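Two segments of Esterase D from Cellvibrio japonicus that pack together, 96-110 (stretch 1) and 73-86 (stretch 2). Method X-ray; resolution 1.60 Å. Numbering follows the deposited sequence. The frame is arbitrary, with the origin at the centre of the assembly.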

# COMPACT_ATOMS: atom_id res chain seq x y z
N THR A 96 -3.51 -10.97 -0.66
CA THR A 96 -2.32 -10.17 -0.87
C THR A 96 -2.00 -10.02 -2.34
O THR A 96 -2.30 -10.88 -3.19
CB THR A 96 -1.09 -10.73 -0.15
OG1 THR A 96 -0.81 -12.06 -0.59
CG2 THR A 96 -1.28 -10.70 1.38
N ALA A 97 -1.35 -8.90 -2.64
CA ALA A 97 -0.72 -8.70 -3.93
C ALA A 97 0.75 -8.48 -3.63
O ALA A 97 1.10 -7.85 -2.64
CB ALA A 97 -1.31 -7.51 -4.67
N THR A 98 1.63 -9.00 -4.48
CA THR A 98 3.06 -8.82 -4.23
C THR A 98 3.72 -8.27 -5.47
O THR A 98 3.42 -8.70 -6.58
CB THR A 98 3.75 -10.13 -3.80
OG1 THR A 98 5.11 -9.85 -3.44
CG2 THR A 98 3.70 -11.16 -4.92
N ILE A 99 4.64 -7.33 -5.25
CA ILE A 99 5.43 -6.74 -6.31
C ILE A 99 6.87 -6.57 -5.81
O ILE A 99 7.09 -6.22 -4.64
CB ILE A 99 4.82 -5.41 -6.77
CG1 ILE A 99 5.58 -4.85 -7.97
CG2 ILE A 99 4.77 -4.40 -5.64
CD1 ILE A 99 4.74 -4.05 -8.87
N ASP A 100 7.83 -6.87 -6.68
CA ASP A 100 9.21 -6.56 -6.38
C ASP A 100 9.53 -5.15 -6.88
O ASP A 100 9.13 -4.75 -7.96
CB ASP A 100 10.16 -7.58 -6.99
CG ASP A 100 10.24 -8.88 -6.19
OD1 ASP A 100 9.56 -9.03 -5.16
OD2 ASP A 100 11.01 -9.76 -6.59
N VAL A 101 10.25 -4.39 -6.07
CA VAL A 101 10.54 -3.01 -6.41
C VAL A 101 11.97 -2.73 -6.00
O VAL A 101 12.49 -3.38 -5.11
CB VAL A 101 9.66 -1.99 -5.67
CG1 VAL A 101 8.19 -2.27 -5.92
CG2 VAL A 101 9.96 -1.97 -4.17
N ASP A 102 12.57 -1.74 -6.66
CA ASP A 102 13.93 -1.34 -6.32
C ASP A 102 13.83 -0.09 -5.49
O ASP A 102 13.43 0.97 -5.98
CB ASP A 102 14.74 -1.11 -7.58
CG ASP A 102 15.38 -2.40 -8.09
OD1 ASP A 102 16.32 -2.89 -7.42
OD2 ASP A 102 14.94 -2.92 -9.13
N LEU A 103 14.19 -0.22 -4.22
CA LEU A 103 14.26 0.92 -3.33
C LEU A 103 15.62 1.60 -3.46
O LEU A 103 16.63 0.94 -3.74
CB LEU A 103 14.02 0.51 -1.87
CG LEU A 103 12.67 -0.10 -1.47
CD1 LEU A 103 12.56 -0.16 0.06
CD2 LEU A 103 11.50 0.65 -2.02
N VAL A 104 15.63 2.91 -3.29
CA VAL A 104 16.87 3.68 -3.27
C VAL A 104 17.43 3.71 -1.85
O VAL A 104 16.69 3.60 -0.86
CB VAL A 104 16.69 5.12 -3.79
CG1 VAL A 104 16.12 5.12 -5.21
CG2 VAL A 104 15.81 5.93 -2.87
N GLN A 105 18.74 3.89 -1.73
CA GLN A 105 19.35 4.08 -0.42
C GLN A 105 18.71 5.34 0.19
O GLN A 105 18.54 6.35 -0.51
CB GLN A 105 20.85 4.29 -0.58
CG GLN A 105 21.59 4.28 0.70
CD GLN A 105 23.06 4.64 0.52
OE1 GLN A 105 23.41 5.52 -0.29
NE2 GLN A 105 23.91 3.99 1.27
N GLY A 106 18.33 5.27 1.46
CA GLY A 106 17.67 6.41 2.10
C GLY A 106 16.16 6.35 2.05
O GLY A 106 15.60 5.28 2.15
N ASN A 107 15.52 7.49 1.89
CA ASN A 107 14.07 7.57 2.04
C ASN A 107 13.36 7.19 0.77
O ASN A 107 13.76 7.64 -0.31
CB ASN A 107 13.64 8.99 2.42
CG ASN A 107 12.36 9.01 3.21
OD1 ASN A 107 12.24 8.29 4.20
ND2 ASN A 107 11.39 9.84 2.78
N ASN A 108 12.32 6.38 0.92
CA ASN A 108 11.48 5.95 -0.18
C ASN A 108 10.03 6.18 0.22
O ASN A 108 9.51 5.45 1.08
CB ASN A 108 11.67 4.45 -0.42
CG ASN A 108 13.05 4.11 -0.91
OD1 ASN A 108 13.25 3.94 -2.12
ND2 ASN A 108 14.00 3.95 0.02
N ILE A 109 9.40 7.21 -0.35
CA ILE A 109 7.99 7.47 -0.15
C ILE A 109 7.25 6.67 -1.22
O ILE A 109 7.43 6.88 -2.41
CB ILE A 109 7.66 8.99 -0.19
CG1 ILE A 109 8.41 9.71 0.95
CG2 ILE A 109 6.19 9.22 -0.05
CD1 ILE A 109 8.32 11.23 0.88
N VAL A 110 6.49 5.70 -0.76
CA VAL A 110 5.77 4.78 -1.62
C VAL A 110 4.29 5.19 -1.67
O VAL A 110 3.61 5.18 -0.65
CB VAL A 110 5.92 3.36 -1.08
CG1 VAL A 110 5.07 2.39 -1.91
CG2 VAL A 110 7.40 2.95 -1.05
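Stretch 2, residues 73-86: INGGSNGNYTVSLP

Stretch 2 enters extended at Ile73, reverses through a type I' turn from Asn74 to Ser77, and returns as a strand through Val83 before running on in loop to Pro86. That strand lies across strand 96-103 in the opposite sense, the axes 159° apart and 8.1 Å at closest approach, a distance at which side chains, not backbone hydrogen bonds, fill the gap between the strands. The register runs accordingly: Ala97 faces Leu85, Ile99 faces Val83, Val101 faces Tyr81, and Val104 lies nearest Asn78. Ile73 is the exception, forming an antiparallel, non-hydrogen-bonded bridge with Val110, their CA atoms 4.8 Å apart.

The apolar layer follows strand alternation. Ala97, Ile99 and Val101 point toward stretch 2, while Thr98 and Asp100 between them point away. Ala97 CB is 3.8 Å from Leu85 CD2 and 4.0 Å from Val83 CG1. Ile99, with chi1 and chi2 both t, brings CD1 to 3.6 Å from Tyr81 CB and 3.2 Å from Thr82 O. Val101 covers one face of the Tyr81 ring, its CG1 3.8 Å from the centroid and almost on the ring normal, a CH-pi contact. Ile73 extends its m,t side chain so that CD1 reaches Leu103 CD2 at 3.7 Å and Val101 CB at 4.2 Å.

Polar contacts cluster where the backbones come close, at Asn74 and Ile109, whose CA atoms are 5.0 Å apart. Asn74 N donates to Ile109 O at 2.8 Å, and Ile109 N donates to Asn74 OD1 at 2.9 Å, so the asparagine's side chain supplies the acceptor for the return bond. Its amide is used as well: Asn74 ND2 donates to Asn107 O at 3.2 Å and to Asn78 OD1 at 2.7 Å, tying the turn to the neighbouring strand and to its own following loop. Gly75 and Gly76 hold the two corners of the type I' turn, both with positive phi; Asn74, which opens the turn, also has positive phi and psi. Farther along, Asp102 N donates to Tyr81 OH at 3.0 Å, so one tyrosine offers both a ring face and a polar anchor.

Water completes the seam. One molecule donates to Asn78 O (2.5 Å) and Asp102 O (2.6 Å) and accepts from Tyr81 OH (2.9 Å); another joins Gly75 N (2.7 Å) to Ile109 O (2.9 Å).

Glycine answers to local backbone: at Gly79, with phi/psi 143/140, a CB would be jammed against the carbonyl O of the residue before, which by itself calls for glycine; it would point toward stretch 1, but would also clash with Tyr81 CE2 at 3.0 Å. The rule is apolar residues inward alternating with polar ones outward, with a valine over the tyrosine face and a versatile asparagine at the turn.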

# COMPACT_ATOMS: atom_id res chain seq x y z
N ILE A 73 7.60 5.38 -6.41
CA ILE A 73 8.57 5.64 -5.36
C ILE A 73 9.09 7.06 -5.55
O ILE A 73 9.54 7.43 -6.65
CB ILE A 73 9.69 4.63 -5.39
CG1 ILE A 73 9.12 3.22 -5.22
CG2 ILE A 73 10.70 4.92 -4.32
CD1 ILE A 73 10.19 2.14 -5.20
N ASN A 74 9.01 7.86 -4.51
CA ASN A 74 9.45 9.24 -4.55
C ASN A 74 8.83 10.05 -5.70
O ASN A 74 9.50 10.78 -6.42
CB ASN A 74 10.97 9.28 -4.55
CG ASN A 74 11.54 8.84 -3.22
OD1 ASN A 74 10.87 8.92 -2.17
ND2 ASN A 74 12.79 8.40 -3.25
N GLY A 75 7.52 9.96 -5.80
CA GLY A 75 6.74 10.79 -6.72
C GLY A 75 7.08 10.44 -8.14
O GLY A 75 7.00 11.28 -9.04
N GLY A 76 7.54 9.21 -8.36
CA GLY A 76 7.80 8.74 -9.71
C GLY A 76 9.24 8.93 -10.14
O GLY A 76 9.67 8.36 -11.13
N SER A 77 10.00 9.72 -9.38
CA SER A 77 11.40 9.92 -9.67
C SER A 77 12.23 8.66 -9.52
O SER A 77 13.23 8.50 -10.20
CB SER A 77 11.99 11.00 -8.77
OG SER A 77 11.47 12.26 -9.14
N ASN A 78 11.82 7.76 -8.63
CA ASN A 78 12.57 6.54 -8.38
C ASN A 78 11.80 5.25 -8.71
O ASN A 78 12.19 4.18 -8.26
CB ASN A 78 13.05 6.54 -6.92
CG ASN A 78 14.08 7.62 -6.64
OD1 ASN A 78 13.92 8.45 -5.73
ND2 ASN A 78 15.15 7.64 -7.44
N GLY A 79 10.74 5.32 -9.51
CA GLY A 79 10.10 4.08 -9.97
C GLY A 79 8.60 4.16 -10.08
O GLY A 79 7.95 4.77 -9.22
N ASN A 80 8.06 3.55 -11.14
CA ASN A 80 6.64 3.51 -11.42
C ASN A 80 6.19 2.08 -11.74
O ASN A 80 6.66 1.48 -12.66
CB ASN A 80 6.30 4.42 -12.58
CG ASN A 80 6.68 5.87 -12.32
OD1 ASN A 80 5.85 6.67 -11.92
ND2 ASN A 80 7.96 6.21 -12.53
N TYR A 81 5.30 1.53 -10.91
CA TYR A 81 4.94 0.13 -10.97
C TYR A 81 3.44 -0.01 -11.03
O TYR A 81 2.71 0.93 -10.68
CB TYR A 81 5.43 -0.59 -9.71
CG TYR A 81 6.93 -0.61 -9.53
CD1 TYR A 81 7.67 -1.68 -9.98
CD2 TYR A 81 7.59 0.43 -8.88
CE1 TYR A 81 9.04 -1.72 -9.81
CE2 TYR A 81 8.95 0.41 -8.74
CZ TYR A 81 9.66 -0.68 -9.19
OH TYR A 81 11.03 -0.71 -9.03
N THR A 82 2.98 -1.19 -11.42
CA THR A 82 1.56 -1.47 -11.50
C THR A 82 1.24 -2.57 -10.50
O THR A 82 2.01 -3.52 -10.41
CB THR A 82 1.16 -1.89 -12.92
OG1 THR A 82 1.91 -3.05 -13.31
CG2 THR A 82 1.45 -0.75 -13.91
N VAL A 83 0.14 -2.45 -9.74
CA VAL A 83 -0.26 -3.46 -8.77
C VAL A 83 -1.66 -3.92 -9.12
O VAL A 83 -2.57 -3.11 -9.19
CB VAL A 83 -0.24 -2.91 -7.32
CG1 VAL A 83 -0.62 -3.98 -6.33
CG2 VAL A 83 1.14 -2.35 -6.96
N SER A 84 -1.81 -5.20 -9.39
CA SER A 84 -3.11 -5.77 -9.76
C SER A 84 -3.87 -6.11 -8.50
O SER A 84 -3.34 -6.83 -7.64
CB SER A 84 -2.91 -7.05 -10.56
OG SER A 84 -2.19 -6.78 -11.75
N LEU A 85 -5.11 -5.65 -8.42
CA LEU A 85 -5.93 -5.78 -7.22
C LEU A 85 -7.35 -6.26 -7.60
O LEU A 85 -8.32 -5.51 -7.58
CB LEU A 85 -5.96 -4.44 -6.50
CG LEU A 85 -4.59 -3.95 -5.96
CD1 LEU A 85 -4.66 -2.48 -5.47
CD2 LEU A 85 -4.08 -4.85 -4.85
N PRO A 86 -7.47 -7.55 -7.92
CA PRO A 86 -8.75 -8.14 -8.27
C PRO A 86 -9.72 -8.23 -7.11
O PRO A 86 -9.35 -8.01 -5.96
CB PRO A 86 -8.37 -9.54 -8.81
CG PRO A 86 -7.05 -9.82 -8.18
CD PRO A 86 -6.37 -8.51 -7.98
O HOH W 1 11.91 10.74 -0.07
O HOH W 2 5.84 8.69 -4.05
O HOH W 3 12.31 1.71 -8.22
O HOH W 4 12.33 -2.60 -10.58